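Local coordinates for catalase (Corynebacterium glutamicum, PDB 4B7H), which breaks down hydrogen peroxide to water and oxygen at a buried haem, and here carries nitric oxide on the haem iron and a bound NADPH, at residues H70-G75 with F107-G112; W225-F230 with K274-P279; F148-M153 with A183-H188. All coordinates share one frame; numbering follows the deposited sequence.

How the interactions relate
Interactions 1 and 2 both belong to the antiparallel beta-barrel of the catalase fold, with centres about 25 Å apart. Interaction 1 sits at the haem, where His70 lies over the porphyrin beside the bound nitric oxide. Interactions 2 and 3 each bring one histidine to the NADPH pocket: His229 from 225-230 and His188 from 183-188. Their centres are about 22 Å apart. Interaction 3 lies outside the strands, with its centre about 21 Å from that of interaction 1. It reaches the haem as well as NADPH, since Gly152 touches the haem. No two of the contacts touch. The nearest atoms of interactions 1 and 3 are about 6 Å apart.

Interaction 1. Residues H70-G75 with F107-G112; sequences HAKGHG and FSTVAG. With HEM (protoporphyrin IX containing Fe), chain E; NO (nitric oxide), chain F.
His70 lies between the haem and Val110, just beyond the end of an antiparallel strand pair in the beta-barrel of the catalase fold. The ring lies flat over the haem, with C3D above its centre and CD2 3.2 Å from C4D of the haem. Val110 takes the opposite face. Its CG2 makes a CH-pi contact, 3.8 Å from the centroid of the His70 ring. The Val110 and His70 side chains run side by side in the same direction. The ring edge is used as well. ND1 of His70 donates to OG of Ser108 at 2.8 Å, and the hydroxyl oxygen lies only 7° out of the ring plane. Ser108 OG sits between its own backbone N and carbonyl carbon (chi1 55°), which places it at the edge of the His70 ring. The bond, with the haem and Val110 on the two faces, holds the ring in this rotation. NE2 then lies 3.5 Å from the oxygen of nitric oxide, which is bound to the haem iron. This is the distal histidine arrangement of haem catalases.

Gly73 faces Ser108 in a non-hydrogen-bonded pair. His74 and Phe107 form the next, hydrogen-bonded pair. Their side chains cross obliquely, and NE2 of His74, held by Ser203, is 3.8 Å from CB of Phe107. At the loop end, one water accepts from Lys72 N and donates to Gly112 O. The same water lies 2.9 Å from OG1 of Thr109.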
loop_
_atom_site.group_PDB
_atom_site.type_symbol
_atom_site.label_atom_id
_atom_site.label_comp_id
_atom_site.label_asym_id
_atom_site.label_seq_id
_atom_site.Cartn_x
_atom_site.Cartn_y
_atom_site.Cartn_z
ATOM N N HIS A 70 3.508 -12.383 16.809
ATOM C CA HIS A 70 4.324 -11.539 17.697
ATOM C C HIS A 70 3.936 -10.054 17.618
ATOM O O HIS A 70 4.772 -9.172 17.818
ATOM C CB HIS A 70 5.831 -11.712 17.452
ATOM C CG HIS A 70 6.368 -13.079 17.777
ATOM N ND1 HIS A 70 7.050 -13.354 18.946
ATOM C CD2 HIS A 70 6.384 -14.227 17.055
ATOM C CE1 HIS A 70 7.440 -14.617 18.942
ATOM N NE2 HIS A 70 7.044 -15.172 17.809
ATOM N N ALA A 71 2.656 -9.784 17.374
ATOM C CA ALA A 71 2.154 -8.407 17.290
ATOM C C ALA A 71 2.397 -7.569 18.539
ATOM O O ALA A 71 2.700 -6.379 18.427
ATOM C CB ALA A 71 0.673 -8.404 16.967
ATOM N N LYS A 72 2.218 -8.176 19.715
ATOM C CA LYS A 72 2.298 -7.453 20.992
ATOM C C LYS A 72 3.697 -7.547 21.585
ATOM O O LYS A 72 4.102 -8.605 22.067
ATOM C CB LYS A 72 1.300 -8.020 22.011
ATOM C CG LYS A 72 1.312 -7.268 23.354
ATOM C CD LYS A 72 0.565 -5.932 23.226
ATOM C CE LYS A 72 0.755 -4.982 24.424
ATOM N NZ LYS A 72 0.380 -5.615 25.728
ATOM N N GLY A 73 4.441 -6.453 21.566
ATOM C CA GLY A 73 5.789 -6.482 22.096
ATOM C C GLY A 73 6.318 -5.117 22.461
ATOM O O GLY A 73 5.616 -4.108 22.335
ATOM N N HIS A 74 7.573 -5.088 22.898
ATOM C CA HIS A 74 8.181 -3.880 23.439
ATOM C C HIS A 74 9.666 -4.139 23.489
ATOM O O HIS A 74 10.107 -5.289 23.381
ATOM C CB HIS A 74 7.661 -3.615 24.851
ATOM C CG HIS A 74 7.764 -4.808 25.744
ATOM N ND1 HIS A 74 6.795 -5.789 25.780
ATOM C CD2 HIS A 74 8.740 -5.209 26.592
ATOM C CE1 HIS A 74 7.159 -6.732 26.632
ATOM N NE2 HIS A 74 8.343 -6.413 27.125
ATOM N N GLY A 75 10.462 -3.095 23.656
ATOM C CA GLY A 75 11.887 -3.323 23.599
ATOM C C GLY A 75 12.756 -2.240 24.184
ATOM O O GLY A 75 12.285 -1.334 24.873
ATOM N N PHE A 107 10.939 -7.866 22.866
ATOM C CA PHE A 107 10.287 -8.998 23.518
ATOM C C PHE A 107 8.823 -8.969 23.119
ATOM O O PHE A 107 8.286 -7.911 22.787
ATOM C CB PHE A 107 10.364 -8.856 25.036
ATOM C CG PHE A 107 11.771 -8.795 25.583
ATOM C CD1 PHE A 107 12.529 -9.952 25.723
ATOM C CD2 PHE A 107 12.319 -7.586 25.985
ATOM C CE1 PHE A 107 13.815 -9.900 26.236
ATOM C CE2 PHE A 107 13.602 -7.526 26.497
ATOM C CZ PHE A 107 14.352 -8.685 26.625
ATOM N N SER A 108 8.147 -10.109 23.184
ATOM C CA SER A 108 6.778 -10.171 22.680
ATOM C C SER A 108 6.063 -11.420 23.152
ATOM O O SER A 108 6.692 -12.338 23.666
ATOM C CB SER A 108 6.804 -10.172 21.147
ATOM O OG SER A 108 7.624 -11.229 20.662
ATOM N N THR A 109 4.748 -11.454 22.961
ATOM C CA THR A 109 4.010 -12.713 22.976
ATOM C C THR A 109 3.907 -13.168 21.516
ATOM O O THR A 109 4.564 -12.585 20.653
ATOM C CB THR A 109 2.618 -12.546 23.598
ATOM O OG1 THR A 109 1.927 -11.493 22.913
ATOM C CG2 THR A 109 2.719 -12.213 25.082
ATOM N N VAL A 110 3.087 -14.180 21.233
ATOM C CA VAL A 110 2.972 -14.723 19.877
ATOM C C VAL A 110 1.596 -14.542 19.241
ATOM O O VAL A 110 1.477 -13.974 18.156
ATOM C CB VAL A 110 3.335 -16.224 19.838
ATOM C CG1 VAL A 110 3.108 -16.801 18.434
ATOM C CG2 VAL A 110 4.772 -16.427 20.293
ATOM N N ALA A 111 0.562 -15.051 19.904
ATOM C CA ALA A 111 -0.768 -15.153 19.293
ATOM C C ALA A 111 -1.596 -13.873 19.290
ATOM O O ALA A 111 -2.296 -13.572 18.317
ATOM C CB ALA A 111 -1.566 -16.283 19.946
ATOM N N GLY A 112 -1.541 -13.129 20.388
ATOM C CA GLY A 112 -2.414 -11.985 20.552
ATOM C C GLY A 112 -2.086 -10.804 19.655
ATOM O O GLY A 112 -0.958 -10.656 19.170
HETATM C CHA HEM E . 7.988 -12.874 14.195
HETATM C CHB HEM E . 7.887 -16.124 10.597
HETATM C CHC HEM E . 9.307 -19.531 13.730
HETATM C CHD HEM E . 10.785 -16.018 16.672
HETATM C C1A HEM E . 7.822 -13.453 12.961
HETATM C C2A HEM E . 7.417 -12.767 11.748
HETATM C C3A HEM E . 7.409 -13.673 10.759
HETATM C C4A HEM E . 7.794 -14.950 11.309
HETATM C CMA HEM E . 7.067 -13.466 9.280
HETATM C CAA HEM E . 7.084 -11.261 11.652
HETATM C CBA HEM E . 8.364 -10.479 11.391
HETATM C CGA HEM E . 8.109 -9.025 11.094
HETATM O O1A HEM E . 8.935 -8.194 11.548
HETATM O O2A HEM E . 7.110 -8.677 10.412
HETATM C C1B HEM E . 8.235 -17.346 11.126
HETATM C C2B HEM E . 8.243 -18.608 10.421
HETATM C C3B HEM E . 8.615 -19.555 11.307
HETATM C C4B HEM E . 8.873 -18.906 12.573
HETATM C CMB HEM E . 7.857 -18.767 8.937
HETATM C CAB HEM E . 8.819 -21.070 11.111
HETATM C CBB HEM E . 9.154 -21.598 9.935
HETATM C C1C HEM E . 9.997 -18.871 14.732
HETATM C C2C HEM E . 10.997 -19.423 15.635
HETATM C C3C HEM E . 11.395 -18.428 16.447
HETATM C C4C HEM E . 10.677 -17.233 16.061
HETATM C CMC HEM E . 11.465 -20.899 15.639
HETATM C CAC HEM E . 12.472 -18.421 17.559
HETATM C CBC HEM E . 13.536 -19.241 17.545
HETATM C C1D HEM E . 10.108 -14.885 16.313
HETATM C C2D HEM E . 10.180 -13.670 17.057
HETATM C C3D HEM E . 9.323 -12.688 16.305
HETATM C C4D HEM E . 8.816 -13.395 15.161
HETATM C CMD HEM E . 10.952 -13.420 18.351
HETATM C CAD HEM E . 9.103 -11.235 16.699
HETATM C CBD HEM E . 10.341 -10.435 16.299
HETATM C CGD HEM E . 10.102 -9.043 16.803
HETATM O O1D HEM E . 9.971 -8.103 15.979
HETATM O O2D HEM E . 10.018 -8.871 18.045
HETATM N NA HEM E . 8.055 -14.787 12.661
HETATM N NB HEM E . 8.620 -17.555 12.433
HETATM N NC HEM E . 9.831 -17.526 15.017
HETATM N ND HEM E . 9.289 -14.700 15.203
HETATM FE FE HEM E . 8.909 -16.152 13.862
HETATM N N NO F . 7.461 -16.602 14.627
HETATM O O NO F . 6.770 -17.322 15.119
HETATM O O HOH W 1 0.310 -11.817 16.889
HETATM O O HOH W 2 1.669 -10.989 20.084
#

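Interaction 2. Residues W225-F230 with K274-P279; sequences WVKYHF and KVQIMP
Gln276, Trp225 and His229 have the most surface buried where strands 223-232 and 270-279 pair in the antiparallel beta-barrel of the catalase fold. Segments 225-230 and 274-279 run 161° apart in direction. All three residues project to the same face of the sheet. Gln276 and His229 meet diagonally: NE2 of His229 donates to OE1 of Gln276 at 2.9 Å. The donor stands above the carbonyl plane of the amide, 54° out of it, and the ring and amide planes are nearly perpendicular. The Gln276 chain is extended beyond CG (chi2 175°), which carries CD out toward the ring. NE2 of Gln276 is held by the backbone oxygens of Trp297 and Tyr302. These bonds probably hold the amide in the orientation that presents OE1 to His229, a residue of the NADPH pocket.

Trp225 pairs with Met278 through two backbone bonds. CB of Trp225 lies 4.2 Å from CB of Met278. The sulfur makes an oblique Met-aromatic contact, with SD 5.5 Å from the centroid of the five-membered ring of Trp225. Phe291 meets this indole edge-to-face.

The other face carries Val226 with Ile277 and Tyr228 with Val275, each pair side by side. On its other edge 225-230 pairs with strand 214-217, whose Trp216 touches Val226 and Val275. CG1 of Val275 reaches the Tyr228 ring at CD1, 3.7 Å away.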
loop_
_atom_site.group_PDB
_atom_site.type_symbol
_atom_site.label_atom_id
_atom_site.label_comp_id
_atom_site.label_asym_id
_atom_site.label_seq_id
_atom_site.Cartn_x
_atom_site.Cartn_y
_atom_site.Cartn_z
ATOM N N TRP A 225 28.907 -26.539 14.710
ATOM C CA TRP A 225 27.496 -26.241 14.928
ATOM C C TRP A 225 27.318 -25.594 16.300
ATOM O O TRP A 225 27.991 -25.981 17.262
ATOM C CB TRP A 225 26.657 -27.511 14.820
ATOM C CG TRP A 225 26.764 -28.221 13.487
ATOM C CD1 TRP A 225 27.340 -29.447 13.250
ATOM C CD2 TRP A 225 26.280 -27.755 12.215
ATOM N NE1 TRP A 225 27.238 -29.766 11.915
ATOM C CE2 TRP A 225 26.596 -28.743 11.258
ATOM C CE3 TRP A 225 25.616 -26.592 11.792
ATOM C CZ2 TRP A 225 26.260 -28.610 9.908
ATOM C CZ3 TRP A 225 25.283 -26.466 10.454
ATOM C CH2 TRP A 225 25.602 -27.467 9.528
ATOM N N VAL A 226 26.433 -24.602 16.405
ATOM C CA VAL A 226 26.234 -23.927 17.684
ATOM C C VAL A 226 24.762 -23.692 18.015
ATOM O O VAL A 226 23.916 -23.620 17.121
ATOM C CB VAL A 226 26.966 -22.554 17.738
ATOM C CG1 VAL A 226 28.462 -22.714 17.496
ATOM C CG2 VAL A 226 26.352 -21.564 16.740
ATOM N N LYS A 227 24.471 -23.596 19.311
ATOM C CA LYS A 227 23.191 -23.096 19.806
ATOM C C LYS A 227 23.444 -21.985 20.817
ATOM O O LYS A 227 24.309 -22.103 21.690
ATOM C CB LYS A 227 22.346 -24.201 20.449
ATOM C CG LYS A 227 21.752 -25.195 19.455
ATOM C CD LYS A 227 20.804 -26.167 20.150
ATOM C CE LYS A 227 20.236 -27.206 19.182
ATOM N NZ LYS A 227 19.266 -26.645 18.181
ATOM N N TYR A 228 22.682 -20.906 20.696
ATOM C CA TYR A 228 22.799 -19.765 21.591
ATOM C C TYR A 228 21.887 -19.873 22.799
ATOM O O TYR A 228 20.705 -20.213 22.663
ATOM C CB TYR A 228 22.417 -18.494 20.857
ATOM C CG TYR A 228 23.349 -18.066 19.757
ATOM C CD1 TYR A 228 24.559 -17.445 20.051
ATOM C CD2 TYR A 228 22.999 -18.233 18.421
ATOM C CE1 TYR A 228 25.406 -17.023 19.045
ATOM C CE2 TYR A 228 23.838 -17.815 17.405
ATOM C CZ TYR A 228 25.039 -17.206 17.723
ATOM O OH TYR A 228 25.869 -16.776 16.713
ATOM N N HIS A 229 22.430 -19.533 23.957
ATOM C CA HIS A 229 21.705 -19.459 25.207
ATOM C C HIS A 229 21.979 -18.142 25.887
ATOM O O HIS A 229 23.106 -17.774 26.074
ATOM C CB HIS A 229 22.135 -20.643 26.148
ATOM C CG HIS A 229 21.791 -22.016 25.635
ATOM N ND1 HIS A 229 20.916 -22.800 26.221
ATOM C CD2 HIS A 229 22.304 -22.708 24.592
ATOM C CE1 HIS A 229 20.850 -23.915 25.560
ATOM N NE2 HIS A 229 21.716 -23.864 24.571
ATOM N N PHE A 230 20.926 -17.416 26.220
ATOM C CA PHE A 230 21.042 -16.135 26.900
ATOM C C PHE A 230 20.481 -16.314 28.306
ATOM O O PHE A 230 19.262 -16.419 28.492
ATOM C CB PHE A 230 20.300 -15.048 26.112
ATOM C CG PHE A 230 20.684 -14.999 24.653
ATOM C CD1 PHE A 230 21.985 -14.687 24.276
ATOM C CD2 PHE A 230 19.756 -15.279 23.664
ATOM C CE1 PHE A 230 22.349 -14.650 22.934
ATOM C CE2 PHE A 230 20.114 -15.243 22.322
ATOM C CZ PHE A 230 21.410 -14.933 21.958
ATOM N N LYS A 274 25.983 -17.451 26.174
ATOM C CA LYS A 274 26.704 -18.719 26.140
ATOM C C LYS A 274 26.321 -19.490 24.883
ATOM O O LYS A 274 25.288 -19.212 24.264
ATOM C CB LYS A 274 26.396 -19.556 27.393
ATOM C CG LYS A 274 26.547 -18.799 28.712
ATOM C CD LYS A 274 26.363 -19.710 29.921
ATOM C CE LYS A 274 26.454 -18.919 31.224
ATOM N NZ LYS A 274 27.801 -18.319 31.412
ATOM N N VAL A 275 27.162 -20.439 24.492
ATOM C CA VAL A 275 26.848 -21.317 23.376
ATOM C C VAL A 275 27.093 -22.774 23.726
ATOM O O VAL A 275 27.933 -23.091 24.567
ATOM C CB VAL A 275 27.674 -20.980 22.113
ATOM C CG1 VAL A 275 27.143 -19.708 21.457
ATOM C CG2 VAL A 275 29.171 -20.857 22.441
ATOM N N GLN A 276 26.327 -23.654 23.090
ATOM C CA GLN A 276 26.716 -25.050 22.969
ATOM C C GLN A 276 27.455 -25.170 21.651
ATOM O O GLN A 276 27.053 -24.567 20.653
ATOM C CB GLN A 276 25.495 -25.967 22.950
ATOM C CG GLN A 276 24.691 -25.981 24.235
ATOM C CD GLN A 276 23.436 -26.806 24.114
ATOM O OE1 GLN A 276 22.480 -26.401 23.451
ATOM N NE2 GLN A 276 23.428 -27.977 24.751
ATOM N N ILE A 277 28.539 -25.939 21.640
ATOM C CA ILE A 277 29.325 -26.122 20.430
ATOM C C ILE A 277 29.444 -27.607 20.113
ATOM O O ILE A 277 30.027 -28.368 20.888
ATOM C CB ILE A 277 30.729 -25.489 20.569
ATOM C CG1 ILE A 277 30.608 -23.984 20.841
ATOM C CG2 ILE A 277 31.568 -25.754 19.313
ATOM C CD1 ILE A 277 31.942 -23.285 21.034
ATOM N N MET A 278 28.871 -28.015 18.984
ATOM C CA MET A 278 28.975 -29.392 18.521
ATOM C C MET A 278 29.938 -29.484 17.345
ATOM O O MET A 278 29.710 -28.884 16.299
ATOM C CB MET A 278 27.600 -29.923 18.117
ATOM C CG MET A 278 27.634 -31.315 17.492
ATOM S SD MET A 278 26.016 -31.828 16.876
ATOM C CE MET A 278 25.122 -32.099 18.402
ATOM N N PRO A 279 31.038 -30.230 17.513
ATOM C CA PRO A 279 31.960 -30.406 16.384
ATOM C C PRO A 279 31.223 -30.909 15.142
ATOM O O PRO A 279 30.282 -31.707 15.258
ATOM C CB PRO A 279 32.940 -31.467 16.901
ATOM C CG PRO A 279 32.935 -31.264 18.385
ATOM C CD PRO A 279 31.508 -30.922 18.727
#

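Interaction 3. Residues F148-M153 with A183-H188; sequences FLRDGM and APESAH. With NDP (NADPH dihydro-nicotinamide-adenine-dinucleotide phosphate), chain H.
Glu185 meets Arg150 with its aliphatic part. CB of Glu185 lies over one face of the guanidinium, offset toward the rim, and is 3.4 Å from NH1 of Arg150. The planes of the guanidinium and the carboxylate are only 14° apart, yet their charged atoms do not touch: NH1 of Arg150 is 5.0 Å from OE1 of Glu185. The Glu185 chain bends at chi2 (-98°), which swings CD away from that face. OE2 of Glu185 lies 4.0 Å from CD2 of Leu149. A water joins the two segments here. It accepts from Arg150 N and donates to OE2 of Glu185 at 2.7 Å. Beside this, the carbonyl oxygen of Phe148 receives a CA-H...O contact from CA of Ser186 at 3.1 Å.

The next shell fixes both charged groups. Arg150 forms salt bridges with Asp292 and Asp452, and its NH2 also bonds to Thr294. OE1 of Glu185 bonds to Ser415 of the third subunit, so the contact borders a subunit interface.

The contact joins the loop before helix 155-162, where Gly152 touches the haem, to the turn that leads into helix 187-194. There NE2 of His188 is hydrogen-bonded to the ribose oxygen O2D of NADPH at 2.7 Å, while its ND1 bonds to Thr294 O. The Glu185 side chain thus meets the guanidinium through CB, and the water links its OE2 to the backbone of Arg150. The charge of Arg150 is probably balanced mainly by the two aspartates. The Glu185 carboxylate is satisfied by Ser415 and the water, and Arg150 probably adds at most a longer-range attraction.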
loop_
_atom_site.group_PDB
_atom_site.type_symbol
_atom_site.label_atom_id
_atom_site.label_comp_id
_atom_site.label_asym_id
_atom_site.label_seq_id
_atom_site.Cartn_x
_atom_site.Cartn_y
_atom_site.Cartn_z
ATOM N N PHE A 148 7.480 -25.732 18.247
ATOM C CA PHE A 148 6.365 -26.648 18.036
ATOM C C PHE A 148 6.475 -27.532 16.796
ATOM O O PHE A 148 5.744 -28.520 16.686
ATOM C CB PHE A 148 5.056 -25.863 17.887
ATOM C CG PHE A 148 4.719 -24.971 19.057
ATOM C CD1 PHE A 148 3.944 -25.446 20.111
ATOM C CD2 PHE A 148 5.124 -23.637 19.071
ATOM C CE1 PHE A 148 3.602 -24.612 21.179
ATOM C CE2 PHE A 148 4.783 -22.797 20.137
ATOM C CZ PHE A 148 4.020 -23.289 21.183
ATOM N N LEU A 149 7.332 -27.154 15.845
ATOM C CA LEU A 149 7.312 -27.783 14.519
ATOM C C LEU A 149 8.710 -27.943 13.967
ATOM O O LEU A 149 9.640 -27.281 14.436
ATOM C CB LEU A 149 6.503 -26.940 13.530
ATOM C CG LEU A 149 5.047 -26.613 13.857
ATOM C CD1 LEU A 149 4.562 -25.500 12.942
ATOM C CD2 LEU A 149 4.160 -27.858 13.745
ATOM N N ARG A 150 8.859 -28.818 12.969
ATOM C CA ARG A 150 10.149 -29.011 12.305
ATOM C C ARG A 150 10.091 -28.748 10.802
ATOM O O ARG A 150 11.039 -29.054 10.065
ATOM C CB ARG A 150 10.723 -30.412 12.596
ATOM C CG ARG A 150 9.882 -31.578 12.080
ATOM C CD ARG A 150 10.493 -32.928 12.480
ATOM N NE ARG A 150 10.434 -33.145 13.928
ATOM C CZ ARG A 150 9.575 -33.947 14.558
ATOM N NH1 ARG A 150 8.669 -34.652 13.881
ATOM N NH2 ARG A 150 9.634 -34.051 15.882
ATOM N N ASP A 151 8.998 -28.157 10.337
ATOM C CA ASP A 151 8.913 -27.816 8.924
ATOM C C ASP A 151 8.080 -26.557 8.753
ATOM O O ASP A 151 6.959 -26.468 9.261
ATOM C CB ASP A 151 8.317 -28.992 8.142
ATOM C CG ASP A 151 8.652 -28.949 6.668
ATOM O OD1 ASP A 151 8.458 -27.876 6.062
ATOM O OD2 ASP A 151 9.101 -29.985 6.112
ATOM N N GLY A 152 8.638 -25.580 8.042
ATOM C CA GLY A 152 7.970 -24.308 7.836
ATOM C C GLY A 152 6.652 -24.408 7.100
ATOM O O GLY A 152 5.805 -23.522 7.223
ATOM N N MET A 153 6.465 -25.483 6.338
ATOM C CA MET A 153 5.203 -25.708 5.645
ATOM C C MET A 153 4.025 -25.696 6.633
ATOM O O MET A 153 2.911 -25.315 6.271
ATOM C CB MET A 153 5.244 -27.042 4.897
ATOM C CG MET A 153 3.986 -27.334 4.080
ATOM S SD MET A 153 3.684 -26.129 2.769
ATOM C CE MET A 153 4.764 -26.787 1.497
ATOM N N ALA A 183 -0.611 -32.793 15.205
ATOM C CA ALA A 183 0.785 -32.500 14.880
ATOM C C ALA A 183 1.629 -32.817 16.106
ATOM O O ALA A 183 2.121 -31.911 16.780
ATOM C CB ALA A 183 0.949 -31.028 14.476
ATOM N N PRO A 184 1.798 -34.112 16.412
ATOM C CA PRO A 184 2.416 -34.533 17.672
ATOM C C PRO A 184 3.870 -34.110 17.826
ATOM O O PRO A 184 4.389 -34.178 18.940
ATOM C CB PRO A 184 2.296 -36.064 17.636
ATOM C CG PRO A 184 2.161 -36.403 16.174
ATOM C CD PRO A 184 1.365 -35.264 15.601
ATOM N N GLU A 185 4.517 -33.671 16.747
ATOM C CA GLU A 185 5.843 -33.066 16.867
ATOM C C GLU A 185 5.830 -31.863 17.826
ATOM O O GLU A 185 6.886 -31.454 18.337
ATOM C CB GLU A 185 6.392 -32.652 15.496
ATOM C CG GLU A 185 5.584 -31.580 14.760
ATOM C CD GLU A 185 4.645 -32.168 13.724
ATOM O OE1 GLU A 185 3.924 -33.137 14.053
ATOM O OE2 GLU A 185 4.638 -31.676 12.568
ATOM N N SER A 186 4.634 -31.317 18.075
ATOM C CA SER A 186 4.433 -30.198 18.999
ATOM C C SER A 186 4.645 -30.543 20.478
ATOM O O SER A 186 4.718 -29.644 21.315
ATOM C CB SER A 186 3.015 -29.640 18.829
ATOM O OG SER A 186 2.034 -30.580 19.261
ATOM N N ALA A 187 4.733 -31.829 20.809
ATOM C CA ALA A 187 4.709 -32.235 22.212
ATOM C C ALA A 187 5.828 -31.628 23.064
ATOM O O ALA A 187 5.598 -31.251 24.212
ATOM C CB ALA A 187 4.683 -33.748 22.335
ATOM N N HIS A 188 7.035 -31.523 22.516
ATOM C CA HIS A 188 8.123 -30.959 23.307
ATOM C C HIS A 188 7.809 -29.534 23.739
ATOM O O HIS A 188 7.838 -29.213 24.935
ATOM C CB HIS A 188 9.457 -31.007 22.555
ATOM C CG HIS A 188 10.645 -30.798 23.441
ATOM N ND1 HIS A 188 11.940 -30.846 22.976
ATOM C CD2 HIS A 188 10.732 -30.541 24.768
ATOM C CE1 HIS A 188 12.775 -30.629 23.979
ATOM N NE2 HIS A 188 12.066 -30.448 25.079
HETATM P PA NDP H . 19.799 -30.612 32.011
HETATM O O1A NDP H . 19.497 -31.067 33.392
HETATM O O2A NDP H . 21.254 -30.389 31.781
HETATM O O5B NDP H . 18.989 -29.257 31.745
HETATM C C5B NDP H . 17.621 -29.170 32.066
HETATM C C4B NDP H . 17.162 -27.788 31.631
HETATM O O4B NDP H . 15.773 -27.656 31.898
HETATM C C3B NDP H . 17.900 -26.691 32.400
HETATM O O3B NDP H . 18.275 -25.653 31.514
HETATM C C2B NDP H . 16.849 -26.237 33.396
HETATM O O2B NDP H . 17.007 -24.920 33.888
HETATM C C1B NDP H . 15.585 -26.436 32.573
HETATM N N9A NDP H . 14.346 -26.346 33.372
HETATM C C8A NDP H . 14.228 -26.387 34.739
HETATM N N7A NDP H . 12.924 -26.243 35.067
HETATM C C5A NDP H . 12.204 -26.104 33.927
HETATM C C6A NDP H . 10.843 -25.927 33.690
HETATM N N6A NDP H . 10.037 -25.529 34.675
HETATM N N1A NDP H . 10.396 -25.827 32.392
HETATM C C2A NDP H . 11.287 -25.889 31.339
HETATM N N3A NDP H . 12.636 -26.061 31.580
HETATM C C4A NDP H . 13.087 -26.166 32.855
HETATM O O3 NDP H . 19.173 -31.693 30.979
HETATM P PN NDP H . 19.258 -31.599 29.368
HETATM O O1N NDP H . 20.009 -30.383 28.946
HETATM O O2N NDP H . 19.672 -32.943 28.898
HETATM O O5D NDP H . 17.719 -31.410 28.934
HETATM C C5D NDP H . 16.701 -32.142 29.589
HETATM C C4D NDP H . 15.353 -31.538 29.252
HETATM O O4D NDP H . 15.315 -30.213 29.742
HETATM C C3D NDP H . 15.143 -31.454 27.748
HETATM O O3D NDP H . 14.479 -32.607 27.252
HETATM C C2D NDP H . 14.332 -30.179 27.592
HETATM O O2D NDP H . 12.966 -30.486 27.621
HETATM C C1D NDP H . 14.641 -29.350 28.834
HETATM N N1N NDP H . 15.486 -28.178 28.518
HETATM C C2N NDP H . 16.596 -28.358 27.744
HETATM C C3N NDP H . 17.442 -27.312 27.408
HETATM C C7N NDP H . 18.620 -27.612 26.540
HETATM O O7N NDP H . 19.103 -26.604 25.699
HETATM N N7N NDP H . 19.172 -28.821 26.560
HETATM C C4N NDP H . 17.196 -25.894 27.879
HETATM C C5N NDP H . 15.955 -25.808 28.720
HETATM C C6N NDP H . 15.171 -26.930 28.994
HETATM P P2B NDP H . 17.779 -24.646 35.280
HETATM O O1X NDP H . 17.107 -25.473 36.357
HETATM O O2X NDP H . 19.228 -25.048 35.103
HETATM O O3X NDP H . 17.662 -23.160 35.566
HETATM O O HOH W 3 6.588 -30.035 11.609
#